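Local coordinates for protein PfVFT1 (Plasmodium falciparum, PDB 5JKQ) that probably binds a small solute in the cleft between its two lobes, as a Venus flytrap domain resembling solute-binding proteins, at residues Lys25-Asn30 and Met107-Glu112; Ser70-Ile73 and Glu77-Ile80; Lys231-Tyr236 and Lys246-Gly251. The protein carries 3 engineered substitutions. All blocks are in the same frame, centred on the assembly; numbering follows the deposited sequence.

Contact 1: residues Lys25-Asn30 and Met107-Glu112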
loop_
_atom_site.group_PDB
_atom_site.type_symbol
_atom_site.label_atom_id
_atom_site.label_comp_id
_atom_site.label_asym_id
_atom_site.label_seq_id
_atom_site.Cartn_x
_atom_site.Cartn_y
_atom_site.Cartn_z
ATOM N N LYS A 25 10.958 -8.614 6.931
ATOM C CA LYS A 25 10.904 -9.992 7.398
ATOM C C LYS A 25 11.251 -10.061 8.881
ATOM O O LYS A 25 10.580 -10.744 9.657
ATOM C CB LYS A 25 11.856 -10.870 6.586
ATOM C CG LYS A 25 11.861 -12.332 7.002
ATOM C CD LYS A 25 12.722 -13.166 6.069
ATOM C CE LYS A 25 12.733 -14.627 6.478
ATOM N NZ LYS A 25 13.493 -15.457 5.508
ATOM N N GLU A 26 12.294 -9.337 9.271
ATOM C CA GLU A 26 12.712 -9.299 10.666
ATOM C C GLU A 26 11.657 -8.615 11.532
ATOM O O GLU A 26 11.392 -9.046 12.655
ATOM C CB GLU A 26 14.058 -8.585 10.804
ATOM C CG GLU A 26 14.511 -8.412 12.240
ATOM C CD GLU A 26 16.016 -8.293 12.373
ATOM O OE1 GLU A 26 16.729 -9.217 11.927
ATOM O OE2 GLU A 26 16.484 -7.277 12.925
ATOM N N LEU A 27 11.053 -7.553 11.004
ATOM C CA LEU A 27 10.031 -6.810 11.735
ATOM C C LEU A 27 8.780 -7.657 11.961
ATOM O O LEU A 27 7.999 -7.394 12.877
ATOM C CB LEU A 27 9.665 -5.524 10.992
ATOM C CG LEU A 27 10.678 -4.380 11.107
ATOM C CD1 LEU A 27 10.283 -3.231 10.201
ATOM C CD2 LEU A 27 10.805 -3.891 12.546
ATOM N N ILE A 28 8.598 -8.670 11.122
ATOM C CA ILE A 28 7.482 -9.599 11.259
ATOM C C ILE A 28 7.842 -10.691 12.260
ATOM O O ILE A 28 6.989 -11.161 13.012
ATOM C CB ILE A 28 7.104 -10.212 9.892
ATOM C CG1 ILE A 28 6.438 -9.145 9.024
ATOM C CG2 ILE A 28 6.157 -11.402 10.056
ATOM C CD1 ILE A 28 6.330 -9.503 7.563
ATOM N N GLN A 29 9.113 -11.080 12.274
ATOM C CA GLN A 29 9.604 -12.076 13.218
ATOM C C GLN A 29 9.601 -11.548 14.651
ATOM O O GLN A 29 9.240 -12.271 15.578
ATOM C CB GLN A 29 11.021 -12.521 12.839
ATOM C CG GLN A 29 11.098 -13.384 11.589
ATOM C CD GLN A 29 12.525 -13.645 11.140
ATOM O OE1 GLN A 29 13.441 -12.883 11.455
ATOM N NE2 GLN A 29 12.719 -14.728 10.398
ATOM N N ASN A 30 10.010 -10.295 14.831
ATOM C CA ASN A 30 10.152 -9.727 16.170
ATOM C C ASN A 30 8.900 -8.991 16.657
ATOM O O ASN A 30 8.943 -8.287 17.666
ATOM C CB ASN A 30 11.364 -8.786 16.216
ATOM C CG ASN A 30 11.213 -7.576 15.312
ATOM O OD1 ASN A 30 10.133 -7.290 14.803
ATOM N ND2 ASN A 30 12.307 -6.850 15.120
HETATM N N MSE A 107 8.081 3.278 8.153
HETATM C CA MSE A 107 9.317 3.529 7.422
HETATM C C MSE A 107 10.482 3.717 8.389
HETATM O O MSE A 107 11.614 3.341 8.083
HETATM C CB MSE A 107 9.178 4.756 6.518
HETATM C CG MSE A 107 10.389 4.999 5.626
HETATM SE SE MSE A 107 10.702 3.549 4.353
HETATM C CE MSE A 107 9.522 4.169 2.933
ATOM N N TYR A 108 10.199 4.292 9.555
ATOM C CA TYR A 108 11.228 4.512 10.566
ATOM C C TYR A 108 11.774 3.192 11.104
ATOM O O TYR A 108 12.987 3.000 11.169
ATOM C CB TYR A 108 10.681 5.352 11.727
ATOM C CG TYR A 108 10.317 6.775 11.362
ATOM C CD1 TYR A 108 11.046 7.483 10.414
ATOM C CD2 TYR A 108 9.243 7.411 11.967
ATOM C CE1 TYR A 108 10.713 8.782 10.080
ATOM C CE2 TYR A 108 8.901 8.710 11.639
ATOM C CZ TYR A 108 9.640 9.389 10.695
ATOM O OH TYR A 108 9.304 10.683 10.367
ATOM N N ILE A 109 10.885 2.282 11.492
ATOM C CA ILE A 109 11.328 1.026 12.089
ATOM C C ILE A 109 12.012 0.132 11.051
ATOM O O ILE A 109 12.877 -0.672 11.397
ATOM C CB ILE A 109 10.161 0.257 12.750
ATOM C CG1 ILE A 109 9.051 -0.032 11.734
ATOM C CG2 ILE A 109 9.631 1.048 13.942
ATOM C CD1 ILE A 109 7.965 -0.946 12.255
ATOM N N ILE A 110 11.638 0.276 9.784
ATOM C CA ILE A 110 12.285 -0.491 8.724
ATOM C C ILE A 110 13.748 -0.079 8.627
ATOM O O ILE A 110 14.631 -0.931 8.557
ATOM C CB ILE A 110 11.577 -0.303 7.361
ATOM C CG1 ILE A 110 10.297 -1.140 7.329
ATOM C CG2 ILE A 110 12.487 -0.723 6.191
ATOM C CD1 ILE A 110 9.414 -0.892 6.116
ATOM N N TRP A 111 13.999 1.228 8.646
ATOM C CA TRP A 111 15.357 1.743 8.506
ATOM C C TRP A 111 16.127 1.712 9.822
ATOM O O TRP A 111 17.358 1.705 9.820
ATOM C CB TRP A 111 15.328 3.161 7.934
ATOM C CG TRP A 111 15.175 3.144 6.447
ATOM C CD1 TRP A 111 14.047 3.420 5.732
ATOM C CD2 TRP A 111 16.182 2.797 5.491
ATOM N NE1 TRP A 111 14.293 3.277 4.387
ATOM C CE2 TRP A 111 15.597 2.896 4.214
ATOM C CE3 TRP A 111 17.524 2.419 5.590
ATOM C CZ2 TRP A 111 16.308 2.630 3.045
ATOM C CZ3 TRP A 111 18.228 2.156 4.428
ATOM C CH2 TRP A 111 17.619 2.263 3.173
ATOM N N GLU A 112 15.410 1.686 10.941
ATOM C CA GLU A 112 16.044 1.438 12.231
ATOM C C GLU A 112 16.600 0.019 12.248
ATOM O O GLU A 112 17.706 -0.223 12.733
ATOM C CB GLU A 112 15.054 1.641 13.380
ATOM C CG GLU A 112 14.802 3.104 13.727
ATOM C CD GLU A 112 13.605 3.304 14.643
ATOM O OE1 GLU A 112 13.053 2.301 15.143
ATOM O OE2 GLU A 112 13.216 4.472 14.862
#
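I109 is the first residue of 107-112 to meet the other helix, and it meets L27, the side chain that carries the whole contact from 25-30. With chi1 at 58°, CG1 of I109 is tucked between its own backbone N and carbonyl carbon, and the extended chi2 carries CD1 outward beside the fork of the leucine. Both atoms lie against the same methyl: L27 CD1 is 3.8 Å from I109 CG1 and 3.8 Å from I109 CD1. The second methyl, L27 CD2, stands farther out, 4.1 Å from I109 CD1 and 4.0 Å from I109 O.

At I110 the leucine comes in across the side chain at roughly a right angle. L27 CD1 presses on I110 CG1 at 3.6 Å and comes within 3.7 Å of I110 CA, so one methyl fits into the step between two consecutive residues of helix 102-118. The nearest CA atoms, those of L27 and I110, are 7.4 Å apart, close enough for the leucine methyl to reach the backbone there.

L27 sits in the last turn of helix 14-29, and after N30 leaves helical geometry the chain turns into helix 32-39. L33 and L36 of that helix reach L27 and I109 respectively, while Y20 and V24 of helix 14-29 also touch I110. Helix 102-118 thus packs against two successive helices, 14-29 and 32-39, joined by a short turn. No hydrogen bond or charge crosses between the two segments: the join is purely apolar, resting on the fit of a forked leucine against two isoleucines.

Contact 2: residues Ser70-Ile73 and Glu77-Ile80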
loop_
_atom_site.group_PDB
_atom_site.type_symbol
_atom_site.label_atom_id
_atom_site.label_comp_id
_atom_site.label_asym_id
_atom_site.label_seq_id
_atom_site.Cartn_x
_atom_site.Cartn_y
_atom_site.Cartn_z
ATOM N N SER A 70 25.023 1.716 -1.388
ATOM C CA SER A 70 26.355 2.203 -1.043
ATOM C C SER A 70 26.366 3.721 -0.866
ATOM O O SER A 70 27.118 4.248 -0.047
ATOM C CB SER A 70 27.367 1.791 -2.110
ATOM O OG SER A 70 27.690 0.417 -1.995
ATOM N N GLU A 71 25.533 4.419 -1.633
ATOM C CA GLU A 71 25.401 5.864 -1.484
ATOM C C GLU A 71 24.746 6.189 -0.144
ATOM O O GLU A 71 25.201 7.071 0.586
ATOM C CB GLU A 71 24.579 6.459 -2.630
ATOM C CG GLU A 71 25.166 6.212 -4.013
ATOM C CD GLU A 71 24.311 6.796 -5.122
ATOM O OE1 GLU A 71 23.331 7.507 -4.813
ATOM O OE2 GLU A 71 24.619 6.543 -6.305
ATOM N N ILE A 72 23.678 5.464 0.167
ATOM C CA ILE A 72 22.963 5.630 1.428
ATOM C C ILE A 72 23.901 5.376 2.605
ATOM O O ILE A 72 23.878 6.108 3.595
ATOM C CB ILE A 72 21.746 4.677 1.503
ATOM C CG1 ILE A 72 20.696 5.094 0.474
ATOM C CG2 ILE A 72 21.111 4.677 2.898
ATOM C CD1 ILE A 72 19.715 3.997 0.124
ATOM N N ILE A 73 24.731 4.346 2.480
ATOM C CA ILE A 73 25.645 3.952 3.549
ATOM C C ILE A 73 26.699 5.025 3.812
ATOM O O ILE A 73 26.982 5.353 4.965
ATOM C CB ILE A 73 26.343 2.610 3.216
ATOM C CG1 ILE A 73 25.329 1.470 3.288
ATOM C CG2 ILE A 73 27.489 2.313 4.190
ATOM C CD1 ILE A 73 25.811 0.169 2.679
ATOM N N GLU A 77 22.314 8.365 5.137
ATOM C CA GLU A 77 21.020 8.993 4.893
ATOM C C GLU A 77 20.300 8.394 3.689
ATOM O O GLU A 77 20.917 8.090 2.668
ATOM C CB GLU A 77 21.191 10.500 4.687
ATOM C CG GLU A 77 19.883 11.230 4.397
ATOM C CD GLU A 77 20.044 12.737 4.351
ATOM O OE1 GLU A 77 20.195 13.354 5.427
ATOM O OE2 GLU A 77 20.015 13.305 3.240
ATOM N N VAL A 78 18.986 8.233 3.829
ATOM C CA VAL A 78 18.129 7.806 2.730
ATOM C C VAL A 78 17.059 8.868 2.484
ATOM O O VAL A 78 16.509 9.436 3.428
ATOM C CB VAL A 78 17.465 6.439 3.017
ATOM C CG1 VAL A 78 16.665 6.480 4.317
ATOM C CG2 VAL A 78 16.587 6.006 1.842
ATOM N N LYS A 79 16.784 9.137 1.211
ATOM C CA LYS A 79 15.768 10.107 0.821
ATOM C C LYS A 79 14.491 9.399 0.378
ATOM O O LYS A 79 14.501 8.643 -0.595
ATOM C CB LYS A 79 16.280 11.004 -0.306
ATOM C CG LYS A 79 17.600 11.698 -0.011
ATOM C CD LYS A 79 18.026 12.555 -1.192
ATOM C CE LYS A 79 19.505 12.896 -1.147
ATOM N NZ LYS A 79 20.070 13.041 -2.519
ATOM N N ILE A 80 13.398 9.648 1.098
ATOM C CA ILE A 80 12.110 9.033 0.795
ATOM C C ILE A 80 11.160 10.079 0.223
ATOM O O ILE A 80 11.144 11.228 0.664
ATOM C CB ILE A 80 11.478 8.374 2.051
ATOM C CG1 ILE A 80 12.219 7.086 2.415
ATOM C CG2 ILE A 80 10.012 8.011 1.819
ATOM C CD1 ILE A 80 13.537 7.290 3.098
#
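A chi1 of -68° in I72 sets CG1 beside its backbone N and swings CG2 to the other flank, facing the carbonyl of E77; V78, with chi1 at 57°, holds CG2 anti to its own N and alongside the isoleucine. The two side chains run side by side and point the same way. They meet at two places, I72 CG2 against V78 CB at 4.1 Å and I72 CD1 against V78 CG2 at 4.1 Å.

The main chains are tied directly as well. E77 N donates to I72 O at 3.1 Å, in the carbonyl plane though somewhat bent (147° at the hydrogen). This bond runs back five residues, one more than in an alpha-helix, and closes the turn from helix 68-75 into strand 77-83. In return E77 O lies over I72, 3.4 Å from I72 CA in a CA-H...O contact and 3.4 Å from I72 CG2.

Strand 77-83 is the middle one of a three-stranded parallel sheet, between 126-132 and 146-147. V78 and I80 pair with strand 126-132, while K79 bonds to H145 and M146. W111 of helix 102-118 touches both I72 and V78.

The chain therefore turns tightly with a conventional hydrogen bond and a weaker CH donor acting in opposite directions, and the apolar flank they leave, I72 beside V78, faces the tryptophan.

Contact 3: residues Lys231-Tyr236 and Lys246-Gly251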
loop_
_atom_site.group_PDB
_atom_site.type_symbol
_atom_site.label_atom_id
_atom_site.label_comp_id
_atom_site.label_asym_id
_atom_site.label_seq_id
_atom_site.Cartn_x
_atom_site.Cartn_y
_atom_site.Cartn_z
ATOM N N LYS A 231 -16.635 8.009 -7.950
ATOM C CA LYS A 231 -16.479 9.457 -7.976
ATOM C C LYS A 231 -17.608 10.168 -7.229
ATOM O O LYS A 231 -17.421 11.271 -6.715
ATOM C CB LYS A 231 -16.416 9.946 -9.425
ATOM C CG LYS A 231 -15.119 9.584 -10.132
ATOM C CD LYS A 231 -15.207 9.807 -11.634
ATOM C CE LYS A 231 -13.908 9.418 -12.324
ATOM N NZ LYS A 231 -13.929 9.705 -13.785
ATOM N N SER A 232 -18.768 9.527 -7.154
ATOM C CA SER A 232 -19.958 10.166 -6.597
ATOM C C SER A 232 -20.014 10.152 -5.069
ATOM O O SER A 232 -20.932 10.726 -4.484
ATOM C CB SER A 232 -21.216 9.488 -7.148
ATOM O OG SER A 232 -21.297 9.628 -8.556
ATOM N N PHE A 233 -19.037 9.512 -4.428
ATOM C CA PHE A 233 -19.073 9.308 -2.977
ATOM C C PHE A 233 -17.808 9.809 -2.291
ATOM O O PHE A 233 -16.696 9.421 -2.651
ATOM C CB PHE A 233 -19.285 7.826 -2.669
ATOM C CG PHE A 233 -20.398 7.207 -3.462
ATOM C CD1 PHE A 233 -21.715 7.356 -3.063
ATOM C CD2 PHE A 233 -20.129 6.490 -4.617
ATOM C CE1 PHE A 233 -22.743 6.794 -3.797
ATOM C CE2 PHE A 233 -21.154 5.926 -5.354
ATOM C CZ PHE A 233 -22.462 6.078 -4.943
ATOM N N SER A 234 -17.997 10.670 -1.293
ATOM C CA SER A 234 -16.891 11.295 -0.572
ATOM C C SER A 234 -16.884 10.930 0.912
ATOM O O SER A 234 -16.002 11.362 1.657
ATOM C CB SER A 234 -16.961 12.817 -0.724
ATOM O OG SER A 234 -16.982 13.191 -2.091
ATOM N N SER A 235 -17.865 10.145 1.346
ATOM C CA SER A 235 -17.948 9.756 2.748
ATOM C C SER A 235 -18.765 8.487 2.940
ATOM O O SER A 235 -19.508 8.065 2.053
ATOM C CB SER A 235 -18.556 10.889 3.580
ATOM O OG SER A 235 -19.917 11.095 3.245
ATOM N N TYR A 236 -18.611 7.884 4.114
ATOM C CA TYR A 236 -19.356 6.691 4.482
ATOM C C TYR A 236 -20.859 6.951 4.431
ATOM O O TYR A 236 -21.626 6.112 3.958
ATOM C CB TYR A 236 -18.932 6.234 5.876
ATOM C CG TYR A 236 -19.770 5.129 6.474
ATOM C CD1 TYR A 236 -19.768 3.853 5.928
ATOM C CD2 TYR A 236 -20.542 5.356 7.605
ATOM C CE1 TYR A 236 -20.524 2.837 6.481
ATOM C CE2 TYR A 236 -21.299 4.345 8.168
ATOM C CZ TYR A 236 -21.287 3.088 7.602
ATOM O OH TYR A 236 -22.038 2.078 8.156
ATOM N N LYS A 246 -31.243 2.028 -2.480
ATOM C CA LYS A 246 -31.440 0.908 -3.397
ATOM C C LYS A 246 -30.993 1.238 -4.824
ATOM O O LYS A 246 -31.364 0.544 -5.772
ATOM C CB LYS A 246 -32.912 0.487 -3.388
ATOM C CG LYS A 246 -33.148 -1.006 -3.467
ATOM C CD LYS A 246 -34.334 -1.396 -2.599
ATOM C CE LYS A 246 -34.704 -2.856 -2.777
ATOM N NZ LYS A 246 -35.806 -3.262 -1.860
ATOM N N SER A 247 -30.187 2.286 -4.972
ATOM C CA SER A 247 -29.674 2.681 -6.283
ATOM C C SER A 247 -28.468 1.831 -6.686
ATOM O O SER A 247 -28.242 1.579 -7.871
ATOM C CB SER A 247 -29.294 4.162 -6.284
ATOM O OG SER A 247 -28.270 4.431 -5.341
ATOM N N HIS A 248 -27.698 1.401 -5.691
ATOM C CA HIS A 248 -26.539 0.541 -5.914
ATOM C C HIS A 248 -26.668 -0.735 -5.088
ATOM O O HIS A 248 -26.963 -0.680 -3.894
ATOM C CB HIS A 248 -25.246 1.278 -5.559
ATOM C CG HIS A 248 -25.009 2.509 -6.378
ATOM N ND1 HIS A 248 -25.874 3.582 -6.378
ATOM C CD2 HIS A 248 -24.005 2.835 -7.227
ATOM C CE1 HIS A 248 -25.412 4.518 -7.188
ATOM N NE2 HIS A 248 -24.279 4.089 -7.715
ATOM N N ILE A 249 -26.446 -1.879 -5.727
ATOM C CA ILE A 249 -26.687 -3.172 -5.094
ATOM C C ILE A 249 -25.785 -3.398 -3.880
ATOM O O ILE A 249 -26.203 -4.013 -2.900
ATOM C CB ILE A 249 -26.491 -4.332 -6.103
ATOM C CG1 ILE A 249 -26.924 -5.670 -5.491
ATOM C CG2 ILE A 249 -25.042 -4.397 -6.596
ATOM C CD1 ILE A 249 -28.416 -5.762 -5.180
ATOM N N ILE A 250 -24.554 -2.899 -3.948
ATOM C CA ILE A 250 -23.630 -2.995 -2.821
ATOM C C ILE A 250 -22.812 -1.722 -2.669
ATOM O O ILE A 250 -22.734 -0.899 -3.583
ATOM C CB ILE A 250 -22.654 -4.192 -2.962
ATOM C CG1 ILE A 250 -21.747 -4.025 -4.189
ATOM C CG2 ILE A 250 -23.427 -5.501 -3.030
ATOM C CD1 ILE A 250 -20.572 -4.977 -4.209
ATOM N N GLY A 251 -22.208 -1.581 -1.496
ATOM C CA GLY A 251 -21.264 -0.515 -1.227
ATOM C C GLY A 251 -19.941 -1.126 -0.810
ATOM O O GLY A 251 -19.896 -1.957 0.099
#
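F233 directs the CZ corner of its phenyl ring onto the face of the H248 imidazole. The two side chains approach from opposite directions, and the rings meet T-shaped, edge of the phenylalanine to face of the histidine, with planes at 84° and centroids 5.4 Å apart. The touch is not centred: CZ stands above the rim of the imidazole, so F233 CZ is 3.9 Å from H248 NE2 and 4.0 Å from H248 CE1. An aromatic C-H is thus set against the imidazole pi surface, while NE2 lies close to the phenyl plane at its edge.

Each ring is steadied from its own side of the contact. S232 CB rests over one face of F233, offset toward its rim. On the histidine, ND1 donates to S247 OG at 2.7 Å, only 2° out of the imidazole plane. With CG beside the backbone N (chi1 -61°) the imidazole reaches toward F233, and that bond should limit rotation about chi2. S247 OG is in turn hydrogen-bonded to S242 OG and S245 OG, linking the imidazole to a small cluster of serine hydroxyls at the end of the preceding helix.

That helix, 236-244, accounts for nearly everything between the segments. S235 N-caps it through OG to D238 N, and K246 ends it in a Schellman motif, so the stack joins the loops leading into and out of one helix. The helix connects strands 227-229 and 250-253, a beta-alpha-beta crossover between two parallel strands with 206-209 lying between them. Both rings touch A208 on that middle strand, H248 also touching K206; I249 and I250 pair with the same strand, G251 bonds to M182 of strand 175-184, and I250 reaches L195 of helix 192-201.

How the contacts relate
Contacts 1 and 2 belong to one lobe and meet through helix 102-118. Their centres are 17 Å apart, and contact 2 is nested within the chain loop that contact 1 closes. From the same helix that carries I109 and I110, W111 and M107 reach strand 77-83: W111 CZ2 packs on V78 CG2 at 3.6 Å and M107 CE on I80 CG1 at 4.0 Å. Contact 3 lies across the chain's centre in the other lobe, its centre 37 Å from that of contact 1 and 44 Å from that of contact 2, with nearest atoms about 26 Å away in both cases. Any solute would be expected between the lobes, as in other Venus flytrap domains.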